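Local atomic coordinates of GH127 beta-L-arabinofuranoside (Geobacillus stearothermophilus, PDB entry 4QK0), a protein that probably hydrolyses beta-L-arabinofuranosidic linkages, acting as a family 127 glycoside hydrolase that releases L-arabinofuranose from its substrates. Residues D48-I60 with E68-A80. Sequence-based numbering, arbitrary orientation.
Sequences DAEPSHAIENFRI and EFYGMVFQDSDVA
Asn57 grips the backbone of Tyr70 at both ends: its OD1 accepts from Tyr70 N at 3.2 Å, and its ND2 gives a nearly straight bond to Tyr70 O at 3.0 Å, almost within the amide plane. The same amide runs nearly parallel to the Phe69 ring, the planes 11° apart. Two waters extend this polar seam, one joining Asn57 OD1 to Glu68 O and more weakly to His53 ND1, the other linking Asn57 ND2, Ala54 O and Asp76 OD1. With an alanine in place of Asn57, Tyr70 N and O would probably lose their side-chain mates, and the 68-71 loop one of its ties to helix 54-61. Gln75, bent at its second torsion, sends NE2 weakly to Ser52 O at 2.7 Å, while its OE1 accepts from Met72 N, tying down the turn.

Among the rings, Tyr70 CB sits over one face of His53 in a CH-pi contact, 4.0 Å from the ring centroid. With CG anti to the backbone N (chi1 -176°), the phenol reaches along to Pro51, whose O lies 3.4 Å from Tyr70 CE1.

The apolar side centres on Val79 CG2, which meets Ala54 CB at 3.8 Å, Ile55 CD1, and the edge of Phe58.

The short helical segments 54-60 and 76-80 cross at -109° within the catalytic domain, their axes 9.4 Å apart at closest approach. Helix 96-112 packs on Phe58 and Val79, Thr121 bonds Asp76 OD1, and helix 122-126 packs against Phe69 and Ile60.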
ATOM      1  N   ASP A  48      30.521 -15.127  -1.208  1.00 64.53           N
ATOM      2  CA  ASP A  48      29.097 -15.208  -0.875  1.00 72.54           C
ATOM      3  C   ASP A  48      28.149 -14.390  -1.760  1.00 72.30           C
ATOM      4  O   ASP A  48      26.920 -14.346  -1.563  1.00 71.74           O
ATOM      5  CB  ASP A  48      28.990 -14.659   0.553  1.00 77.45           C
ATOM      6  CG  ASP A  48      29.864 -13.405   0.752  1.00 78.81           C
ATOM      7  OD1 ASP A  48      31.092 -13.509   0.465  1.00 69.73           O
ATOM      8  OD2 ASP A  48      29.328 -12.336   1.165  1.00 70.53           O
ATOM      9  N   ALA A  49      28.714 -13.715  -2.738  1.00 69.23           N
ATOM     10  CA  ALA A  49      27.939 -12.744  -3.483  1.00 62.78           C
ATOM     11  C   ALA A  49      27.346 -13.431  -4.697  1.00 60.31           C
ATOM     12  O   ALA A  49      27.810 -14.505  -5.142  1.00 50.49           O
ATOM     13  CB  ALA A  49      28.788 -11.551  -3.878  1.00 57.73           C
ATOM     14  N   GLU A  50      26.279 -12.826  -5.186  1.00 69.04           N
ATOM     15  CA  GLU A  50      25.730 -13.176  -6.484  1.00 76.95           C
ATOM     16  C   GLU A  50      26.808 -12.727  -7.494  1.00 66.86           C
ATOM     17  O   GLU A  50      27.261 -11.562  -7.451  1.00 56.77           O
ATOM     18  CB  GLU A  50      24.370 -12.472  -6.711  1.00 83.69           C
ATOM     19  CG  GLU A  50      23.081 -12.997  -5.985  1.00 91.28           C
ATOM     20  CD  GLU A  50      23.176 -14.369  -5.292  1.00102.15           C
ATOM     21  OE1 GLU A  50      23.015 -14.478  -4.028  1.00 94.34           O
ATOM     22  OE2 GLU A  50      23.369 -15.358  -6.033  1.00109.33           O
ATOM     23  N   PRO A  51      27.274 -13.649  -8.362  1.00 54.97           N
ATOM     24  CA  PRO A  51      28.324 -13.213  -9.271  1.00 59.05           C
ATOM     25  C   PRO A  51      27.855 -12.042 -10.170  1.00 54.96           C
ATOM     26  O   PRO A  51      26.646 -11.856 -10.399  1.00 44.25           O
ATOM     27  CB  PRO A  51      28.626 -14.460 -10.101  1.00 60.03           C
ATOM     28  CG  PRO A  51      28.087 -15.584  -9.304  1.00 59.97           C
ATOM     29  CD  PRO A  51      26.872 -15.033  -8.623  1.00 56.96           C
ATOM     30  N   SER A  52      28.795 -11.194 -10.584  1.00 48.70           N
ATOM     31  CA  SER A  52      28.431 -10.086 -11.468  1.00 43.97           C
ATOM     32  C   SER A  52      28.895 -10.375 -12.887  1.00 39.95           C
ATOM     33  O   SER A  52      28.181 -10.081 -13.796  1.00 40.16           O
ATOM     34  CB  SER A  52      28.947  -8.737 -10.925  1.00 40.12           C
ATOM     35  OG  SER A  52      30.128  -8.335 -11.551  1.00 36.49           O
ATOM     36  N   HIS A  53      30.107 -10.893 -13.072  1.00 40.16           N
ATOM     37  CA  HIS A  53      30.687 -11.086 -14.403  1.00 40.89           C
ATOM     38  C   HIS A  53      30.865  -9.770 -15.200  1.00 37.04           C
ATOM     39  O   HIS A  53      30.993  -9.793 -16.429  1.00 36.23           O
ATOM     40  CB  HIS A  53      29.839 -12.080 -15.243  1.00 43.80           C
ATOM     41  CG  HIS A  53      30.185 -13.521 -15.028  1.00 53.01           C
ATOM     42  ND1 HIS A  53      30.967 -14.234 -15.910  1.00 61.67           N
ATOM     43  CD2 HIS A  53      29.842 -14.387 -14.047  1.00 54.82           C
ATOM     44  CE1 HIS A  53      31.116 -15.469 -15.469  1.00 61.06           C
ATOM     45  NE2 HIS A  53      30.434 -15.590 -14.345  1.00 62.63           N
ATOM     46  N   ALA A  54      30.872  -8.637 -14.547  1.00 33.67           N
ATOM     47  CA  ALA A  54      30.800  -7.388 -15.316  1.00 36.10           C
ATOM     48  C   ALA A  54      32.087  -7.186 -16.133  1.00 31.77           C
ATOM     49  O   ALA A  54      32.034  -6.738 -17.282  1.00 29.16           O
ATOM     50  CB  ALA A  54      30.527  -6.184 -14.411  1.00 33.28           C
ATOM     51  N   ILE A  55      33.219  -7.493 -15.519  1.00 30.12           N
ATOM     52  CA  ILE A  55      34.525  -7.347 -16.178  1.00 33.14           C
ATOM     53  C   ILE A  55      34.712  -8.515 -17.158  1.00 36.64           C
ATOM     54  O   ILE A  55      35.149  -8.331 -18.299  1.00 37.24           O
ATOM     55  CB  ILE A  55      35.658  -7.322 -15.162  1.00 34.71           C
ATOM     56  CG1 ILE A  55      35.536  -6.134 -14.205  1.00 34.50           C
ATOM     57  CG2 ILE A  55      37.027  -7.312 -15.844  1.00 41.07           C
ATOM     58  CD1 ILE A  55      35.701  -4.786 -14.858  1.00 36.86           C
ATOM     59  N   GLU A  56      34.337  -9.701 -16.701  1.00 35.35           N
ATOM     60  CA  GLU A  56      34.445 -10.896 -17.486  1.00 35.47           C
ATOM     61  C   GLU A  56      33.740 -10.733 -18.824  1.00 30.47           C
ATOM     62  O   GLU A  56      34.242 -11.152 -19.873  1.00 29.62           O
ATOM     63  CB  GLU A  56      33.913 -12.108 -16.674  1.00 37.12           C
ATOM     64  CG  GLU A  56      34.186 -13.471 -17.279  1.00 42.51           C
ATOM     65  CD  GLU A  56      35.660 -13.722 -17.567  1.00 44.85           C
ATOM     66  OE1 GLU A  56      36.546 -12.996 -17.023  1.00 51.98           O
ATOM     67  OE2 GLU A  56      35.926 -14.650 -18.364  1.00 46.62           O
ATOM     68  N   ASN A  57      32.547 -10.161 -18.815  1.00 33.21           N
ATOM     69  CA  ASN A  57      31.820  -9.950 -20.069  1.00 30.27           C
ATOM     70  C   ASN A  57      32.703  -9.154 -21.092  1.00 27.64           C
ATOM     71  O   ASN A  57      32.598  -9.379 -22.256  1.00 27.07           O
ATOM     72  CB  ASN A  57      30.512  -9.199 -19.840  1.00 32.04           C
ATOM     73  CG  ASN A  57      29.421 -10.052 -19.168  1.00 36.29           C
ATOM     74  OD1 ASN A  57      29.406 -11.272 -19.252  1.00 33.92           O
ATOM     75  ND2 ASN A  57      28.466  -9.368 -18.551  1.00 36.88           N
ATOM     76  N   PHE A  58      33.484  -8.182 -20.639  1.00 25.94           N
ATOM     77  CA  PHE A  58      34.338  -7.400 -21.559  1.00 29.69           C
ATOM     78  C   PHE A  58      35.528  -8.217 -22.026  1.00 30.99           C
ATOM     79  O   PHE A  58      35.928  -8.133 -23.183  1.00 29.46           O
ATOM     80  CB  PHE A  58      34.862  -6.125 -20.917  1.00 27.87           C
ATOM     81  CG  PHE A  58      33.836  -5.050 -20.801  1.00 29.37           C
ATOM     82  CD1 PHE A  58      33.446  -4.315 -21.912  1.00 30.37           C
ATOM     83  CD2 PHE A  58      33.251  -4.774 -19.574  1.00 31.02           C
ATOM     84  CE1 PHE A  58      32.477  -3.332 -21.811  1.00 33.03           C
ATOM     85  CE2 PHE A  58      32.302  -3.787 -19.463  1.00 32.09           C
ATOM     86  CZ  PHE A  58      31.894  -3.080 -20.573  1.00 31.47           C
ATOM     87  N   ARG A  59      36.065  -9.047 -21.133  1.00 31.77           N
ATOM     88  CA  ARG A  59      37.067 -10.000 -21.539  1.00 33.12           C
ATOM     89  C   ARG A  59      36.580 -10.878 -22.660  1.00 30.01           C
ATOM     90  O   ARG A  59      37.291 -11.071 -23.664  1.00 27.87           O
ATOM     91  CB  ARG A  59      37.460 -10.893 -20.384  1.00 37.39           C
ATOM     92  CG  ARG A  59      38.451 -10.241 -19.484  1.00 42.56           C
ATOM     93  CD  ARG A  59      39.324 -11.266 -18.797  1.00 46.07           C
ATOM     94  NE  ARG A  59      39.950 -10.551 -17.728  1.00 52.72           N
ATOM     95  CZ  ARG A  59      39.429 -10.409 -16.515  1.00 56.33           C
ATOM     96  NH1 ARG A  59      38.287 -11.010 -16.178  1.00 55.46           N
ATOM     97  NH2 ARG A  59      40.082  -9.671 -15.636  1.00 53.38           N
ATOM     98  N   ILE A  60      35.403 -11.479 -22.474  1.00 27.11           N
ATOM     99  CA  ILE A  60      34.879 -12.371 -23.489  1.00 27.29           C
ATOM    100  C   ILE A  60      34.725 -11.587 -24.765  1.00 25.06           C
ATOM    101  O   ILE A  60      35.118 -12.021 -25.851  1.00 23.65           O
ATOM    102  CB  ILE A  60      33.562 -12.998 -23.030  1.00 29.21           C
ATOM    103  CG1 ILE A  60      33.822 -13.884 -21.783  1.00 29.91           C
ATOM    104  CG2 ILE A  60      32.948 -13.815 -24.146  1.00 28.51           C
ATOM    105  CD1 ILE A  60      32.561 -14.325 -21.052  1.00 31.60           C
ATOM    106  N   GLU A  68      29.733 -17.680 -21.550  1.00 32.78           N
ATOM    107  CA  GLU A  68      28.454 -17.079 -21.865  1.00 34.06           C
ATOM    108  C   GLU A  68      28.336 -15.754 -21.162  1.00 32.52           C
ATOM    109  O   GLU A  68      28.981 -15.516 -20.132  1.00 31.44           O
ATOM    110  CB  GLU A  68      27.291 -18.003 -21.468  1.00 39.10           C
ATOM    111  CG  GLU A  68      27.158 -19.168 -22.456  1.00 41.03           C
ATOM    112  CD  GLU A  68      26.181 -20.288 -22.118  1.00 42.96           C
ATOM    113  OE1 GLU A  68      25.911 -20.578 -20.931  1.00 44.86           O
ATOM    114  OE2 GLU A  68      25.763 -20.986 -23.069  1.00 43.31           O
ATOM    115  N   PHE A  69      27.632 -14.836 -21.812  1.00 31.19           N
ATOM    116  CA  PHE A  69      27.277 -13.577 -21.176  1.00 34.63           C
ATOM    117  C   PHE A  69      26.534 -13.893 -19.855  1.00 35.33           C
ATOM    118  O   PHE A  69      25.819 -14.859 -19.777  1.00 33.66           O
ATOM    119  CB  PHE A  69      26.363 -12.757 -22.095  1.00 32.67           C
ATOM    120  CG  PHE A  69      25.891 -11.495 -21.468  1.00 29.50           C
ATOM    121  CD1 PHE A  69      24.714 -11.466 -20.709  1.00 27.82           C
ATOM    122  CD2 PHE A  69      26.636 -10.334 -21.612  1.00 26.51           C
ATOM    123  CE1 PHE A  69      24.316 -10.278 -20.081  1.00 29.84           C
ATOM    124  CE2 PHE A  69      26.231  -9.154 -21.018  1.00 28.86           C
ATOM    125  CZ  PHE A  69      25.074  -9.115 -20.251  1.00 29.08           C
ATOM    126  N   TYR A  70      26.755 -13.090 -18.832  1.00 38.90           N
ATOM    127  CA  TYR A  70      26.014 -13.222 -17.609  1.00 41.02           C
ATOM    128  C   TYR A  70      25.606 -11.860 -17.073  1.00 37.01           C
ATOM    129  O   TYR A  70      26.391 -10.915 -17.083  1.00 34.68           O
ATOM    130  CB  TYR A  70      26.857 -13.948 -16.557  1.00 49.78           C
ATOM    131  CG  TYR A  70      26.125 -14.209 -15.265  1.00 61.85           C
ATOM    132  CD1 TYR A  70      26.028 -13.218 -14.270  1.00 68.75           C
ATOM    133  CD2 TYR A  70      25.531 -15.456 -15.009  1.00 73.85           C
ATOM    134  CE1 TYR A  70      25.348 -13.451 -13.074  1.00 69.76           C
ATOM    135  CE2 TYR A  70      24.856 -15.695 -13.809  1.00 73.77           C
ATOM    136  CZ  TYR A  70      24.768 -14.686 -12.852  1.00 74.28           C
ATOM    137  OH  TYR A  70      24.123 -14.913 -11.660  1.00 77.85           O
ATOM    138  N   GLY A  71      24.394 -11.794 -16.510  1.00 35.63           N
ATOM    139  CA  GLY A  71      23.950 -10.628 -15.741  1.00 35.50           C
ATOM    140  C   GLY A  71      22.839  -9.872 -16.441  1.00 38.38           C
ATOM    141  O   GLY A  71      22.180 -10.404 -17.353  1.00 35.75           O
HETATM  142  N   MSE A  72      22.627  -8.636 -16.014  1.00 36.80           N
HETATM  143  CA  MSE A  72      21.563  -7.807 -16.565  1.00 42.09           C
HETATM  144  C   MSE A  72      22.030  -7.168 -17.874  1.00 45.63           C
HETATM  145  O   MSE A  72      23.224  -7.058 -18.169  1.00 40.33           O
HETATM  146  CB  MSE A  72      21.217  -6.700 -15.565  1.00 46.88           C
HETATM  147  CG  MSE A  72      20.638  -7.220 -14.231  1.00 52.78           C
HETATM  148 SE   MSE A  72      19.098  -8.454 -14.496  1.00 60.94          SE
HETATM  149  CE  MSE A  72      17.596  -7.174 -14.293  1.00 64.03           C
ATOM    150  N   VAL A  73      21.067  -6.757 -18.678  1.00 43.34           N
ATOM    151  CA  VAL A  73      21.346  -6.196 -19.980  1.00 46.65           C
ATOM    152  C   VAL A  73      22.174  -4.886 -19.882  1.00 43.65           C
ATOM    153  O   VAL A  73      22.949  -4.573 -20.773  1.00 45.23           O
ATOM    154  CB  VAL A  73      20.022  -6.123 -20.783  1.00 42.81           C
ATOM    155  CG1 VAL A  73      19.169  -4.931 -20.379  1.00 43.50           C
ATOM    156  CG2 VAL A  73      20.351  -6.118 -22.252  1.00 46.92           C
ATOM    157  N   PHE A  74      22.061  -4.212 -18.738  1.00 43.82           N
ATOM    158  CA  PHE A  74      22.774  -2.965 -18.425  1.00 37.29           C
ATOM    159  C   PHE A  74      23.973  -3.147 -17.483  1.00 33.26           C
ATOM    160  O   PHE A  74      24.434  -2.205 -16.831  1.00 31.79           O
ATOM    161  CB  PHE A  74      21.794  -1.972 -17.776  1.00 37.96           C
ATOM    162  CG  PHE A  74      21.004  -2.558 -16.620  1.00 39.50           C
ATOM    163  CD1 PHE A  74      21.595  -2.786 -15.384  1.00 42.47           C
ATOM    164  CD2 PHE A  74      19.661  -2.919 -16.800  1.00 43.26           C
ATOM    165  CE1 PHE A  74      20.878  -3.357 -14.336  1.00 49.17           C
ATOM    166  CE2 PHE A  74      18.931  -3.470 -15.761  1.00 42.56           C
ATOM    167  CZ  PHE A  74      19.531  -3.684 -14.525  1.00 49.14           C
ATOM    168  N   GLN A  75      24.466  -4.358 -17.403  1.00 34.78           N
ATOM    169  CA  GLN A  75      25.652  -4.668 -16.608  1.00 38.43           C
ATOM    170  C   GLN A  75      26.896  -3.778 -16.944  1.00 37.27           C
ATOM    171  O   GLN A  75      27.656  -3.414 -16.061  1.00 30.71           O
ATOM    172  CB  GLN A  75      25.986  -6.161 -16.849  1.00 50.18           C
ATOM    173  CG  GLN A  75      26.766  -6.848 -15.729  1.00 60.23           C
ATOM    174  CD  GLN A  75      25.889  -7.369 -14.594  1.00 68.84           C
ATOM    175  OE1 GLN A  75      24.655  -7.201 -14.580  1.00 61.53           O
ATOM    176  NE2 GLN A  75      26.525  -8.017 -13.639  1.00 65.00           N
ATOM    177  N   ASP A  76      27.098  -3.464 -18.231  1.00 32.25           N
ATOM    178  CA  ASP A  76      28.217  -2.620 -18.663  1.00 29.36           C
ATOM    179  C   ASP A  76      28.237  -1.303 -17.911  1.00 29.52           C
ATOM    180  O   ASP A  76      29.301  -0.757 -17.641  1.00 26.52           O
ATOM    181  CB  ASP A  76      28.137  -2.358 -20.179  1.00 30.32           C
ATOM    182  CG  ASP A  76      28.409  -3.620 -21.042  1.00 33.68           C
ATOM    183  OD1 ASP A  76      28.829  -4.703 -20.487  1.00 28.60           O
ATOM    184  OD2 ASP A  76      28.165  -3.553 -22.288  1.00 31.56           O
ATOM    185  N   SER A  77      27.065  -0.758 -17.562  1.00 28.86           N
ATOM    186  CA  SER A  77      27.033   0.543 -16.873  1.00 27.74           C
ATOM    187  C   SER A  77      27.598   0.503 -15.463  1.00 25.52           C
ATOM    188  O   SER A  77      27.986   1.548 -14.896  1.00 25.09           O
ATOM    189  CB  SER A  77      25.600   1.056 -16.756  1.00 29.41           C
ATOM    190  OG  SER A  77      24.861   0.186 -15.900  1.00 31.30           O
ATOM    191  N   ASP A  78      27.599  -0.661 -14.849  1.00 27.24           N
ATOM    192  CA  ASP A  78      28.221  -0.786 -13.507  1.00 32.09           C
ATOM    193  C   ASP A  78      29.734  -0.508 -13.566  1.00 26.60           C
ATOM    194  O   ASP A  78      30.290   0.123 -12.690  1.00 20.85           O
ATOM    195  CB  ASP A  78      27.990  -2.185 -12.940  1.00 37.28           C
ATOM    196  CG  ASP A  78      26.574  -2.363 -12.430  1.00 43.68           C
ATOM    197  OD1 ASP A  78      25.984  -1.362 -11.951  1.00 47.48           O
ATOM    198  OD2 ASP A  78      26.089  -3.519 -12.432  1.00 48.08           O
ATOM    199  N   VAL A  79      30.372  -0.995 -14.611  1.00 25.15           N
ATOM    200  CA  VAL A  79      31.784  -0.754 -14.778  1.00 28.16           C
ATOM    201  C   VAL A  79      32.006   0.738 -14.982  1.00 26.63           C
ATOM    202  O   VAL A  79      32.938   1.324 -14.426  1.00 27.93           O
ATOM    203  CB  VAL A  79      32.326  -1.544 -15.967  1.00 26.73           C
ATOM    204  CG1 VAL A  79      33.794  -1.248 -16.174  1.00 28.63           C
ATOM    205  CG2 VAL A  79      32.150  -3.019 -15.718  1.00 32.61           C
ATOM    206  N   ALA A  80      31.121   1.351 -15.757  1.00 26.27           N
ATOM    207  CA  ALA A  80      31.205   2.765 -16.047  1.00 27.67           C
ATOM    208  C   ALA A  80      31.105   3.566 -14.800  1.00 24.86           C
ATOM    209  O   ALA A  80      31.879   4.493 -14.576  1.00 26.29           O
ATOM    210  CB  ALA A  80      30.115   3.175 -17.020  1.00 29.29           C
TER
HETATM  211  O   HOH W   1      30.127 -13.768 -18.443  1.00 30.66           O
HETATM  212  O   HOH W   2      29.358  -6.205 -18.276  1.00 42.05           O